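Local coordinates for protein NDP-N-acetyl-D-galactosaminuronic acid dehydrogenase (Methanosarcina mazei Go1, PDB 3G79) that probably oxidises UDP-N-acetyl-D-mannosamine to UDP-N-acetyl-D-mannosaminuronate in two steps that each use NAD+, at residues F174-A179 with G200-A205; V391-V396 with A422-Y427; G16-I21 with P41-V46. All coordinates share one frame; numbering follows the deposited sequence.

Interaction 1 of 3, residues F174-A179 with G200-A205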
ATOM      1  N   PHE A 174     -19.533  -3.060 -35.127  1.00 29.65           N
ATOM      2  CA  PHE A 174     -20.206  -3.255 -33.859  1.00 28.25           C
ATOM      3  C   PHE A 174     -19.304  -2.756 -32.736  1.00 27.70           C
ATOM      4  O   PHE A 174     -18.092  -2.525 -32.952  1.00 28.22           O
ATOM      5  CB  PHE A 174     -20.629  -4.722 -33.690  1.00 28.20           C
ATOM      6  CG  PHE A 174     -19.473  -5.683 -33.616  1.00 34.49           C
ATOM      7  CD1 PHE A 174     -18.861  -5.963 -32.392  1.00 28.75           C
ATOM      8  CD2 PHE A 174     -19.008  -6.328 -34.763  1.00 29.17           C
ATOM      9  CE1 PHE A 174     -17.801  -6.856 -32.291  1.00 34.03           C
ATOM     10  CE2 PHE A 174     -17.929  -7.234 -34.683  1.00 34.72           C
ATOM     11  CZ  PHE A 174     -17.323  -7.495 -33.428  1.00 30.05           C
ATOM     12  N   ALA A 175     -19.905  -2.546 -31.563  1.00 26.18           N
ATOM     13  CA  ALA A 175     -19.234  -1.981 -30.400  1.00 24.98           C
ATOM     14  C   ALA A 175     -18.901  -3.100 -29.399  1.00 25.56           C
ATOM     15  O   ALA A 175     -19.697  -4.036 -29.210  1.00 26.52           O
ATOM     16  CB  ALA A 175     -20.145  -0.941 -29.765  1.00 24.25           C
ATOM     17  N   LEU A 176     -17.742  -2.999 -28.740  1.00 24.44           N
ATOM     18  CA  LEU A 176     -17.261  -4.052 -27.863  1.00 22.64           C
ATOM     19  C   LEU A 176     -16.719  -3.463 -26.580  1.00 22.23           C
ATOM     20  O   LEU A 176     -15.854  -2.596 -26.619  1.00 22.75           O
ATOM     21  CB  LEU A 176     -16.125  -4.801 -28.529  1.00 21.83           C
ATOM     22  CG  LEU A 176     -15.883  -6.301 -28.415  1.00 20.89           C
ATOM     23  CD1 LEU A 176     -14.426  -6.654 -28.759  1.00 22.44           C
ATOM     24  CD2 LEU A 176     -16.334  -7.014 -27.187  1.00 21.91           C
ATOM     25  N   ALA A 177     -17.159  -3.997 -25.450  1.00 21.03           N
ATOM     26  CA  ALA A 177     -16.750  -3.455 -24.164  1.00 21.37           C
ATOM     27  C   ALA A 177     -16.424  -4.565 -23.187  1.00 22.25           C
ATOM     28  O   ALA A 177     -16.672  -5.729 -23.488  1.00 23.03           O
ATOM     29  CB  ALA A 177     -17.828  -2.578 -23.601  1.00 20.21           C
ATOM     30  N   HIS A 178     -15.874  -4.194 -22.033  1.00 22.71           N
ATOM     31  CA  HIS A 178     -15.690  -5.117 -20.911  1.00 24.25           C
ATOM     32  C   HIS A 178     -16.152  -4.431 -19.642  1.00 26.79           C
ATOM     33  O   HIS A 178     -15.629  -3.377 -19.235  1.00 26.96           O
ATOM     34  CB  HIS A 178     -14.239  -5.583 -20.781  1.00 23.89           C
ATOM     35  CG  HIS A 178     -13.988  -6.473 -19.598  1.00 22.04           C
ATOM     36  ND1 HIS A 178     -14.785  -7.554 -19.296  1.00 24.21           N
ATOM     37  CD2 HIS A 178     -13.016  -6.454 -18.656  1.00 23.00           C
ATOM     38  CE1 HIS A 178     -14.328  -8.159 -18.213  1.00 20.89           C
ATOM     39  NE2 HIS A 178     -13.262  -7.499 -17.797  1.00 23.84           N
ATOM     40  N   ALA A 179     -17.166  -5.010 -19.027  1.00 28.25           N
ATOM     41  CA  ALA A 179     -17.641  -4.498 -17.767  1.00 28.93           C
ATOM     42  C   ALA A 179     -17.633  -5.583 -16.699  1.00 29.99           C
ATOM     43  O   ALA A 179     -18.655  -6.204 -16.455  1.00 30.19           O
ATOM     44  CB  ALA A 179     -19.017  -3.901 -17.924  1.00 29.08           C
ATOM     45  N   GLY A 200     -15.049  -0.585 -19.919  1.00 21.95           N
ATOM     46  CA  GLY A 200     -13.991  -0.250 -20.858  1.00 23.40           C
ATOM     47  C   GLY A 200     -14.274  -0.731 -22.255  1.00 25.24           C
ATOM     48  O   GLY A 200     -14.504  -1.942 -22.472  1.00 24.80           O
ATOM     49  N   GLY A 201     -14.282   0.213 -23.209  1.00 25.73           N
ATOM     50  CA  GLY A 201     -14.623  -0.131 -24.602  1.00 25.29           C
ATOM     51  C   GLY A 201     -13.334  -0.266 -25.353  1.00 25.97           C
ATOM     52  O   GLY A 201     -12.302   0.225 -24.892  1.00 26.05           O
ATOM     53  N   ILE A 202     -13.380  -0.930 -26.499  1.00 27.49           N
ATOM     54  CA  ILE A 202     -12.196  -1.087 -27.354  1.00 28.99           C
ATOM     55  C   ILE A 202     -11.786   0.202 -28.106  1.00 29.91           C
ATOM     56  O   ILE A 202     -10.716   0.266 -28.717  1.00 30.10           O
ATOM     57  CB  ILE A 202     -12.359  -2.253 -28.359  1.00 28.68           C
ATOM     58  CG1 ILE A 202     -13.451  -1.949 -29.379  1.00 27.91           C
ATOM     59  CG2 ILE A 202     -12.644  -3.536 -27.629  1.00 26.65           C
ATOM     60  CD1 ILE A 202     -13.548  -2.990 -30.497  1.00 28.40           C
ATOM     61  N   ASP A 203     -12.688   1.186 -28.082  1.00 30.03           N
ATOM     62  CA  ASP A 203     -12.492   2.525 -28.614  1.00 29.78           C
ATOM     63  C   ASP A 203     -13.495   3.377 -27.885  1.00 30.37           C
ATOM     64  O   ASP A 203     -14.363   2.829 -27.180  1.00 31.38           O
ATOM     65  CB  ASP A 203     -12.725   2.617 -30.127  1.00 29.92           C
ATOM     66  CG  ASP A 203     -13.871   1.739 -30.624  1.00 36.19           C
ATOM     67  OD1 ASP A 203     -13.749   1.286 -31.769  1.00 32.27           O
ATOM     68  OD2 ASP A 203     -14.892   1.515 -29.924  1.00 30.77           O
ATOM     69  N   GLU A 204     -13.379   4.697 -28.032  1.00 30.23           N
ATOM     70  CA  GLU A 204     -14.214   5.642 -27.297  1.00 31.24           C
ATOM     71  C   GLU A 204     -15.691   5.478 -27.627  1.00 30.80           C
ATOM     72  O   GLU A 204     -16.538   5.610 -26.748  1.00 31.79           O
ATOM     73  CB  GLU A 204     -13.759   7.087 -27.521  1.00 32.53           C
ATOM     74  CG  GLU A 204     -12.222   7.244 -27.626  1.00 68.02           C
ATOM     75  CD  GLU A 204     -11.506   7.656 -26.324  1.00 34.01           C
ATOM     76  OE1 GLU A 204     -10.307   7.309 -26.199  1.00 68.02           O
ATOM     77  OE2 GLU A 204     -12.100   8.341 -25.459  1.00 67.81           O
ATOM     78  N   ALA A 205     -15.995   5.125 -28.864  1.00 29.83           N
ATOM     79  CA  ALA A 205     -17.373   4.904 -29.277  1.00 29.52           C
ATOM     80  C   ALA A 205     -18.053   3.773 -28.497  1.00 29.01           C
ATOM     81  O   ALA A 205     -19.215   3.926 -28.080  1.00 28.90           O
ATOM     82  CB  ALA A 205     -17.448   4.650 -30.779  1.00 29.42           C
TER
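His178 and Gly200 face each other as an antiparallel hydrogen-bonded pair, each giving its N-H to the other's carbonyl. His178 N lies 2.7 Å from Gly200 O, and Gly200 N lies 2.9 Å from His178 O. One step along, Ala177 and Gly201 form the neighbouring non-hydrogen-bonded pair, with CA atoms 4.0 Å apart. Here the backbones meet through a C-H contact, Ala177 CA to Gly200 O at 3.2 Å. Pairing ends at Ile202, already past its strand, where Ile202 N donates to Leu176 O at 3.0 Å. The N-H of Gly201 is turned from this strand and is taken by the hydroxyl of Thr207. Ala175 and Ala177 pair along their other side with strand 142-145. The sheet of the NAD-binding, Rossmann-type domain thus reverses between strand 175-178, which runs parallel to 142-145, and strand 197-201, which runs antiparallel to it. Side chains add an apolar patch at one end: Ile202 CD1 rests 3.7 Å from Leu176 CB, while its CG2 touches Leu176 CD1 at 3.8 Å. CG1 of Ile202, set between the backbone N and the carbonyl carbon (chi1 67°), lies 3.7 Å from Leu176 O, and the two side chains cross obliquely. The imidazole of His178 swings away from Gly200, CG anti to the backbone N, and its buried ND1 is satisfied by Leu145 O. Beyond Ile202, Asp203 N-caps helix 204-214, its OD2 bonded to Ser206, whose hydroxyl also bonds to Leu176 N.

Interaction 2 of 3, residues V391-V396 with A422-Y427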
ATOM      1  N   VAL A 391      -6.221 -32.371  11.474  1.00 33.23           N
ATOM      2  CA  VAL A 391      -6.742 -31.110  10.962  1.00 31.32           C
ATOM      3  C   VAL A 391      -8.130 -30.858  11.511  1.00 32.16           C
ATOM      4  O   VAL A 391      -9.035 -31.740  11.425  1.00 32.81           O
ATOM      5  CB  VAL A 391      -6.931 -31.193   9.429  1.00 30.33           C
ATOM      6  CG1 VAL A 391      -7.597 -29.953   8.938  1.00 19.16           C
ATOM      7  CG2 VAL A 391      -5.601 -31.402   8.685  1.00 18.41           C
ATOM      8  N   HIS A 392      -8.320 -29.658  12.044  1.00 32.39           N
ATOM      9  CA  HIS A 392      -9.604 -29.234  12.555  1.00 34.06           C
ATOM     10  C   HIS A 392     -10.095 -28.007  11.832  1.00 36.60           C
ATOM     11  O   HIS A 392      -9.301 -27.136  11.431  1.00 37.22           O
ATOM     12  CB  HIS A 392      -9.508 -28.916  14.040  1.00 34.43           C
ATOM     13  CG  HIS A 392     -10.787 -28.401  14.645  1.00 34.67           C
ATOM     14  ND1 HIS A 392     -11.140 -27.068  14.620  1.00 34.58           N
ATOM     15  CD2 HIS A 392     -11.771 -29.037  15.329  1.00 33.96           C
ATOM     16  CE1 HIS A 392     -12.295 -26.906  15.249  1.00 34.60           C
ATOM     17  NE2 HIS A 392     -12.701 -28.085  15.685  1.00 34.25           N
ATOM     18  N   ASP A 393     -11.416 -27.933  11.700  1.00 38.04           N
ATOM     19  CA  ASP A 393     -12.077 -26.774  11.127  1.00 39.45           C
ATOM     20  C   ASP A 393     -13.593 -26.905  11.310  1.00 41.97           C
ATOM     21  O   ASP A 393     -14.187 -27.931  10.918  1.00 42.52           O
ATOM     22  CB  ASP A 393     -11.724 -26.618   9.657  1.00 38.52           C
ATOM     23  CG  ASP A 393     -12.100 -25.268   9.121  1.00 49.52           C
ATOM     24  OD1 ASP A 393     -11.201 -24.389   9.026  1.00 37.89           O
ATOM     25  OD2 ASP A 393     -13.304 -25.091   8.814  1.00 38.38           O
ATOM     26  N   PRO A 394     -14.232 -25.860  11.887  1.00 42.80           N
ATOM     27  CA  PRO A 394     -15.650 -25.951  12.229  1.00 42.85           C
ATOM     28  C   PRO A 394     -16.525 -25.927  11.002  1.00 43.40           C
ATOM     29  O   PRO A 394     -17.675 -26.335  11.076  1.00 43.69           O
ATOM     30  CB  PRO A 394     -15.904 -24.686  13.073  1.00 42.46           C
ATOM     31  CG  PRO A 394     -14.578 -24.079  13.308  1.00 38.11           C
ATOM     32  CD  PRO A 394     -13.700 -24.522  12.182  1.00 42.31           C
ATOM     33  N   TYR A 395     -15.964 -25.498   9.878  1.00 44.72           N
ATOM     34  CA  TYR A 395     -16.753 -25.151   8.687  1.00 46.20           C
ATOM     35  C   TYR A 395     -16.472 -25.990   7.466  1.00 47.37           C
ATOM     36  O   TYR A 395     -17.376 -26.288   6.696  1.00 48.19           O
ATOM     37  CB  TYR A 395     -16.526 -23.686   8.317  1.00 45.75           C
ATOM     38  CG  TYR A 395     -16.747 -22.779   9.471  1.00 51.62           C
ATOM     39  CD1 TYR A 395     -18.040 -22.406   9.838  1.00 45.89           C
ATOM     40  CD2 TYR A 395     -15.670 -22.317  10.231  1.00 45.84           C
ATOM     41  CE1 TYR A 395     -18.259 -21.578  10.930  1.00 52.11           C
ATOM     42  CE2 TYR A 395     -15.872 -21.489  11.333  1.00 51.91           C
ATOM     43  CZ  TYR A 395     -17.166 -21.125  11.671  1.00 46.16           C
ATOM     44  OH  TYR A 395     -17.387 -20.299  12.745  1.00 52.63           O
ATOM     45  N   VAL A 396     -15.218 -26.339   7.263  1.00 48.10           N
ATOM     46  CA  VAL A 396     -14.853 -26.985   6.020  1.00 49.50           C
ATOM     47  C   VAL A 396     -15.192 -28.465   6.078  1.00 51.22           C
ATOM     48  O   VAL A 396     -14.610 -29.231   6.845  1.00 51.74           O
ATOM     49  CB  VAL A 396     -13.373 -26.719   5.637  1.00 49.10           C
ATOM     50  CG1 VAL A 396     -13.041 -27.306   4.264  1.00 35.47           C
ATOM     51  CG2 VAL A 396     -13.118 -25.238   5.620  1.00 34.78           C
ATOM     52  N   ALA A 422      -6.158 -20.486  10.734  1.00 34.07           N
ATOM     53  CA  ALA A 422      -7.315 -19.675  10.396  1.00 34.87           C
ATOM     54  C   ALA A 422      -7.656 -18.902  11.632  1.00 36.78           C
ATOM     55  O   ALA A 422      -7.526 -19.419  12.732  1.00 38.81           O
ATOM     56  CB  ALA A 422      -8.449 -20.541  10.020  1.00 34.64           C
ATOM     57  N   GLY A 423      -8.083 -17.660  11.486  1.00 36.97           N
ATOM     58  CA  GLY A 423      -8.545 -16.901  12.642  1.00 37.40           C
ATOM     59  C   GLY A 423      -9.971 -17.171  13.134  1.00 37.70           C
ATOM     60  O   GLY A 423     -10.578 -16.286  13.751  1.00 38.04           O
ATOM     61  N   HIS A 424     -10.495 -18.388  12.918  1.00 36.68           N
ATOM     62  CA  HIS A 424     -11.846 -18.752  13.375  1.00 35.17           C
ATOM     63  C   HIS A 424     -12.099 -18.317  14.800  1.00 37.55           C
ATOM     64  O   HIS A 424     -11.159 -18.219  15.596  1.00 37.99           O
ATOM     65  CB  HIS A 424     -12.058 -20.243  13.267  1.00 32.59           C
ATOM     66  CG  HIS A 424     -12.030 -20.738  11.866  1.00 31.46           C
ATOM     67  ND1 HIS A 424     -12.434 -19.962  10.797  1.00 31.39           N
ATOM     68  CD2 HIS A 424     -11.655 -21.928  11.349  1.00 31.50           C
ATOM     69  CE1 HIS A 424     -12.284 -20.649   9.682  1.00 31.52           C
ATOM     70  NE2 HIS A 424     -11.827 -21.852   9.992  1.00 31.49           N
ATOM     71  N   SER A 425     -13.362 -18.056  15.135  1.00 39.13           N
ATOM     72  CA  SER A 425     -13.682 -17.540  16.465  1.00 40.37           C
ATOM     73  C   SER A 425     -13.479 -18.602  17.550  1.00 41.22           C
ATOM     74  O   SER A 425     -13.067 -18.275  18.695  1.00 42.81           O
ATOM     75  CB  SER A 425     -15.090 -16.936  16.498  1.00 40.95           C
ATOM     76  OG  SER A 425     -15.132 -15.693  15.801  1.00 48.20           O
ATOM     77  N   ALA A 426     -13.727 -19.864  17.185  1.00 39.47           N
ATOM     78  CA  ALA A 426     -13.463 -20.999  18.065  1.00 39.07           C
ATOM     79  C   ALA A 426     -12.033 -20.958  18.625  1.00 39.23           C
ATOM     80  O   ALA A 426     -11.786 -21.348  19.782  1.00 40.33           O
ATOM     81  CB  ALA A 426     -13.701 -22.298  17.331  1.00 39.11           C
ATOM     82  N   TYR A 427     -11.105 -20.457  17.815  1.00 37.59           N
ATOM     83  CA  TYR A 427      -9.713 -20.423  18.210  1.00 37.00           C
ATOM     84  C   TYR A 427      -9.403 -19.213  19.080  1.00 37.58           C
ATOM     85  O   TYR A 427      -8.478 -19.253  19.882  1.00 37.59           O
ATOM     86  CB  TYR A 427      -8.793 -20.514  16.986  1.00 36.04           C
ATOM     87  CG  TYR A 427      -9.110 -21.691  16.073  1.00 18.54           C
ATOM     88  CD1 TYR A 427      -9.761 -22.829  16.561  1.00 35.49           C
ATOM     89  CD2 TYR A 427      -8.761 -21.667  14.739  1.00 35.28           C
ATOM     90  CE1 TYR A 427     -10.049 -23.878  15.750  1.00 18.30           C
ATOM     91  CE2 TYR A 427      -9.030 -22.736  13.917  1.00 18.24           C
ATOM     92  CZ  TYR A 427      -9.676 -23.833  14.430  1.00 35.12           C
ATOM     93  OH  TYR A 427      -9.947 -24.898  13.607  1.00 19.82           O
TER
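Asp393 and His424 meet across this contact through a His-carboxylate hydrogen bond, NE2 to OD1 at 2.8 Å. The oxygen lies almost in the imidazole plane, yet the nitrogen comes from above the carboxylate plane, and the two flat groups stand 80° apart. OD1 also accepts from the backbone N-H groups of Trp361 and Ala362. OD2 is gripped from opposite faces by Tyr395 N at 2.9 Å and Val396 N at 2.8 Å, the first of these closing an Asx turn. The carboxylate is therefore held at both oxygens, and so many donors would probably favour its charged form. An alanine here would probably leave His424 NE2 without its acceptor and the turn at Tyr395 and Val396 free to shift.

The imidazole of His424 is packed on both sides: Tyr395 comes edge-to-face, its CD2 3.8 Å above the ring centre, while Ala422 CB covers the opposite face. Pro394 presses its CD to 3.4 Å from His424 CD2. The ring's remaining nitrogen, ND1, bonds to Asp366 N, so its rotation is fixed at two points. Beside it, His392 and Tyr427 touch rim to rim; Tyr427 OH lies at the imidazole edge, in its plane, and shares a nearly straight hydrogen bond of 2.7 Å with His392 ND1.

Packing thins toward solvent. There CG of the exposed Pro394 only grazes Ala426 CB at 4.5 Å, and exposed Ser425 turns its hydroxyl to Asp366.

Strands 388-392 and 417-420 flank strand 355-359, and the contact joins the end of the first to the loop after the second. It thus lies at the C-terminal ends of the parallel strands in the UDP-binding domain, where Rossmann-like folds commonly place their ligand sites.

Interaction 3 of 3, residues G16-I21 with P41-V46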
ATOM      1  N   GLY A  16     -29.969   4.535 -32.523  1.00 35.60           N
ATOM      2  CA  GLY A  16     -30.631   5.252 -31.446  1.00 35.83           C
ATOM      3  C   GLY A  16     -30.283   4.700 -30.070  1.00 35.28           C
ATOM      4  O   GLY A  16     -29.443   3.819 -29.949  1.00 35.63           O
ATOM      5  N   PRO A  17     -30.934   5.220 -29.022  1.00 33.65           N
ATOM      6  CA  PRO A  17     -30.685   4.726 -27.672  1.00 33.09           C
ATOM      7  C   PRO A  17     -30.993   3.224 -27.487  1.00 32.55           C
ATOM      8  O   PRO A  17     -31.905   2.699 -28.133  1.00 31.86           O
ATOM      9  CB  PRO A  17     -31.624   5.577 -26.807  1.00 32.71           C
ATOM     10  CG  PRO A  17     -32.574   6.235 -27.774  1.00 33.58           C
ATOM     11  CD  PRO A  17     -31.822   6.393 -29.031  1.00 32.74           C
ATOM     12  N   ILE A  18     -30.233   2.569 -26.592  1.00 31.79           N
ATOM     13  CA  ILE A  18     -30.365   1.155 -26.286  1.00 29.95           C
ATOM     14  C   ILE A  18     -31.749   0.916 -25.746  1.00 30.98           C
ATOM     15  O   ILE A  18     -32.185   1.605 -24.827  1.00 31.91           O
ATOM     16  CB  ILE A  18     -29.374   0.751 -25.220  1.00 29.18           C
ATOM     17  CG1 ILE A  18     -27.961   0.726 -25.782  1.00 26.93           C
ATOM     18  CG2 ILE A  18     -29.674  -0.611 -24.686  1.00 26.21           C
ATOM     19  CD1 ILE A  18     -26.908   0.701 -24.706  1.00 28.62           C
ATOM     20  N   LYS A  19     -32.448  -0.053 -26.320  1.00 30.52           N
ATOM     21  CA  LYS A  19     -33.800  -0.359 -25.891  1.00 29.48           C
ATOM     22  C   LYS A  19     -34.007  -1.838 -25.660  1.00 28.65           C
ATOM     23  O   LYS A  19     -34.850  -2.221 -24.842  1.00 28.69           O
ATOM     24  CB  LYS A  19     -34.821   0.114 -26.944  1.00 29.14           C
ATOM     25  CG  LYS A  19     -35.110   1.597 -26.923  1.00 30.98           C
ATOM     26  CD  LYS A  19     -35.945   2.015 -25.743  1.00 28.80           C
ATOM     27  CE  LYS A  19     -35.874   3.510 -25.563  1.00 30.94           C
ATOM     28  NZ  LYS A  19     -36.335   3.983 -24.214  1.00 28.56           N
ATOM     29  N   LYS A  20     -33.303  -2.670 -26.423  1.00 28.07           N
ATOM     30  CA  LYS A  20     -33.459  -4.107 -26.252  1.00 29.00           C
ATOM     31  C   LYS A  20     -32.106  -4.678 -25.926  1.00 28.33           C
ATOM     32  O   LYS A  20     -31.150  -4.496 -26.677  1.00 29.57           O
ATOM     33  CB  LYS A  20     -34.055  -4.822 -27.497  1.00 30.33           C
ATOM     34  CG  LYS A  20     -35.480  -4.369 -27.888  1.00 45.23           C
ATOM     35  CD  LYS A  20     -36.398  -5.547 -28.300  1.00 32.83           C
ATOM     36  CE  LYS A  20     -37.512  -5.058 -29.242  1.00 45.87           C
ATOM     37  NZ  LYS A  20     -36.915  -4.588 -30.544  1.00 34.25           N
ATOM     38  N   ILE A  21     -32.063  -5.420 -24.832  1.00 26.29           N
ATOM     39  CA  ILE A  21     -30.836  -5.902 -24.237  1.00 25.97           C
ATOM     40  C   ILE A  21     -30.930  -7.415 -24.111  1.00 25.14           C
ATOM     41  O   ILE A  21     -31.993  -7.945 -23.937  1.00 26.05           O
ATOM     42  CB  ILE A  21     -30.648  -5.242 -22.836  1.00 25.85           C
ATOM     43  CG1 ILE A  21     -30.439  -3.736 -23.022  1.00 14.91           C
ATOM     44  CG2 ILE A  21     -29.490  -5.871 -22.054  1.00 14.93           C
ATOM     45  CD1 ILE A  21     -30.399  -2.958 -21.712  1.00 26.47           C
ATOM     46  N   PRO A  41     -36.641   1.684 -16.069  1.00 33.99           N
ATOM     47  CA  PRO A  41     -37.530   2.286 -17.053  1.00 34.47           C
ATOM     48  C   PRO A  41     -36.527   2.925 -17.975  1.00 35.37           C
ATOM     49  O   PRO A  41     -35.422   3.200 -17.536  1.00 37.18           O
ATOM     50  CB  PRO A  41     -38.243   3.390 -16.261  1.00 34.61           C
ATOM     51  CG  PRO A  41     -37.843   3.196 -14.793  1.00 37.57           C
ATOM     52  CD  PRO A  41     -36.506   2.525 -14.859  1.00 33.83           C
ATOM     53  N   CYS A  42     -36.853   3.156 -19.229  1.00 33.51           N
ATOM     54  CA  CYS A  42     -35.790   3.515 -20.214  1.00 31.18           C
ATOM     55  C   CYS A  42     -35.346   2.310 -21.031  1.00 29.29           C
ATOM     56  O   CYS A  42     -35.134   2.464 -22.196  1.00 29.05           O
ATOM     57  CB  CYS A  42     -34.601   4.386 -19.681  1.00 29.22           C
ATOM     58  SG  CYS A  42     -32.890   3.628 -19.505  1.00 41.92           S
ATOM     59  N   PHE A  43     -35.258   1.120 -20.453  1.00 29.81           N
ATOM     60  CA  PHE A  43     -35.082  -0.101 -21.290  1.00 30.94           C
ATOM     61  C   PHE A  43     -36.451  -0.750 -21.520  1.00 32.49           C
ATOM     62  O   PHE A  43     -37.350  -0.570 -20.705  1.00 32.25           O
ATOM     63  CB  PHE A  43     -34.053  -1.065 -20.686  1.00 30.19           C
ATOM     64  CG  PHE A  43     -32.643  -0.475 -20.577  1.00 23.78           C
ATOM     65  CD1 PHE A  43     -32.086   0.207 -21.629  1.00 29.63           C
ATOM     66  CD2 PHE A  43     -31.900  -0.617 -19.409  1.00 30.52           C
ATOM     67  CE1 PHE A  43     -30.821   0.735 -21.536  1.00 24.50           C
ATOM     68  CE2 PHE A  43     -30.605  -0.068 -19.284  1.00 24.08           C
ATOM     69  CZ  PHE A  43     -30.081   0.610 -20.358  1.00 30.58           C
ATOM     70  N   GLU A  44     -36.641  -1.452 -22.632  1.00 34.20           N
ATOM     71  CA  GLU A  44     -37.991  -1.959 -22.951  1.00 36.65           C
ATOM     72  C   GLU A  44     -38.166  -3.430 -22.599  1.00 37.89           C
ATOM     73  O   GLU A  44     -39.193  -3.830 -22.047  1.00 39.03           O
ATOM     74  CB  GLU A  44     -38.371  -1.738 -24.432  1.00 37.32           C
ATOM     75  CG  GLU A  44     -38.797  -0.307 -24.802  1.00 64.56           C
ATOM     76  CD  GLU A  44     -38.918  -0.051 -26.327  1.00 39.64           C
ATOM     77  OE1 GLU A  44     -39.191   1.115 -26.698  1.00 64.86           O
ATOM     78  OE2 GLU A  44     -38.748  -0.995 -27.146  1.00 64.66           O
ATOM     79  N   LYS A  45     -37.164  -4.232 -22.946  1.00 37.61           N
ATOM     80  CA  LYS A  45     -37.285  -5.678 -22.914  1.00 37.97           C
ATOM     81  C   LYS A  45     -35.914  -6.290 -22.964  1.00 36.49           C
ATOM     82  O   LYS A  45     -35.090  -5.945 -23.829  1.00 37.35           O
ATOM     83  CB  LYS A  45     -38.134  -6.217 -24.082  1.00 40.11           C
ATOM     84  CG  LYS A  45     -38.132  -7.763 -24.166  1.00 54.04           C
ATOM     85  CD  LYS A  45     -39.350  -8.342 -24.914  1.00 43.50           C
ATOM     86  CE  LYS A  45     -40.454  -8.814 -23.962  1.00 54.61           C
ATOM     87  NZ  LYS A  45     -39.959  -9.936 -23.117  1.00 44.05           N
ATOM     88  N   VAL A  46     -35.686  -7.195 -22.020  1.00 34.29           N
ATOM     89  CA  VAL A  46     -34.451  -7.937 -21.906  1.00 32.80           C
ATOM     90  C   VAL A  46     -34.741  -9.403 -22.189  1.00 31.94           C
ATOM     91  O   VAL A  46     -35.755  -9.938 -21.760  1.00 32.04           O
ATOM     92  CB  VAL A  46     -33.848  -7.767 -20.487  1.00 32.86           C
ATOM     93  CG1 VAL A  46     -32.607  -8.661 -20.269  1.00 20.61           C
ATOM     94  CG2 VAL A  46     -33.566  -6.250 -20.180  1.00 20.51           C
TER
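Ile21 drives its CD1 methyl onto the face of the Phe43 ring, a CH-pi contact 3.4 Å from the centroid and only 7° off the ring normal. Ile21 lies on the first strand, and Phe43 just ahead of the second, of the beta-alpha-beta unit formed by strand 20-24, helix 30-39 and strand 45-49, the opening crossover of the Rossmann-type NAD-binding domain. The methyl lies over the centre of the ring, and SG of Cys42 sits above the opposite face, so the aromatic plane is held between the two. Ile18 lies alongside Phe43, pointing the same way, with its CG2 3.6 Å from CE1; Ile18 O approaches the ring edge near its plane. CG of Phe43, placed anti to the carbonyl carbon (chi1 -62°), lies 3.5 Å from Ile21 CD1.

Further on, the strands pair in parallel, Lys20 beside Lys45 and Ile21 beside Val46. Ile21 N donates to Lys45 O at 3.2 Å, and Val46 packs its CG2 against Ile21 CB while helix 30-39 closes over both residues.

The outer side is polar. Lys19 and Glu44 run across each other at a slant, and Lys19 CD comes 3.5 Å from Glu44 OE1, although the charged ends do not touch. Glu44 N donates to Lys19 O at 2.9 Å. The bend of Lys19 at chi2 (-73°) sets CD beside the carboxylate, while NZ beyond it hydrogen-bonds to Cys42 O at 2.8 Å.

Overall arrangement
Interactions 1 and 3 belong to one sheet in the NAD-binding domain, their centres about 18 Å apart without touching. Interaction 1 is the buried one, joining antiparallel strands mainly through backbone bonds; interaction 3 couples parallel strands and is only partly buried, with an apolar inner side and lysine and glutamate chains outside. Interaction 2 lies on the other side of the chain's centre, about 45 Å from interaction 1 and 48 Å from interaction 3, centre to centre, in the UDP-binding domain. Also partly buried, it differs in kind: no backbone pairing crosses it, and a strand end and loops are tied by polar side chains and an edge-to-face aromatic pair.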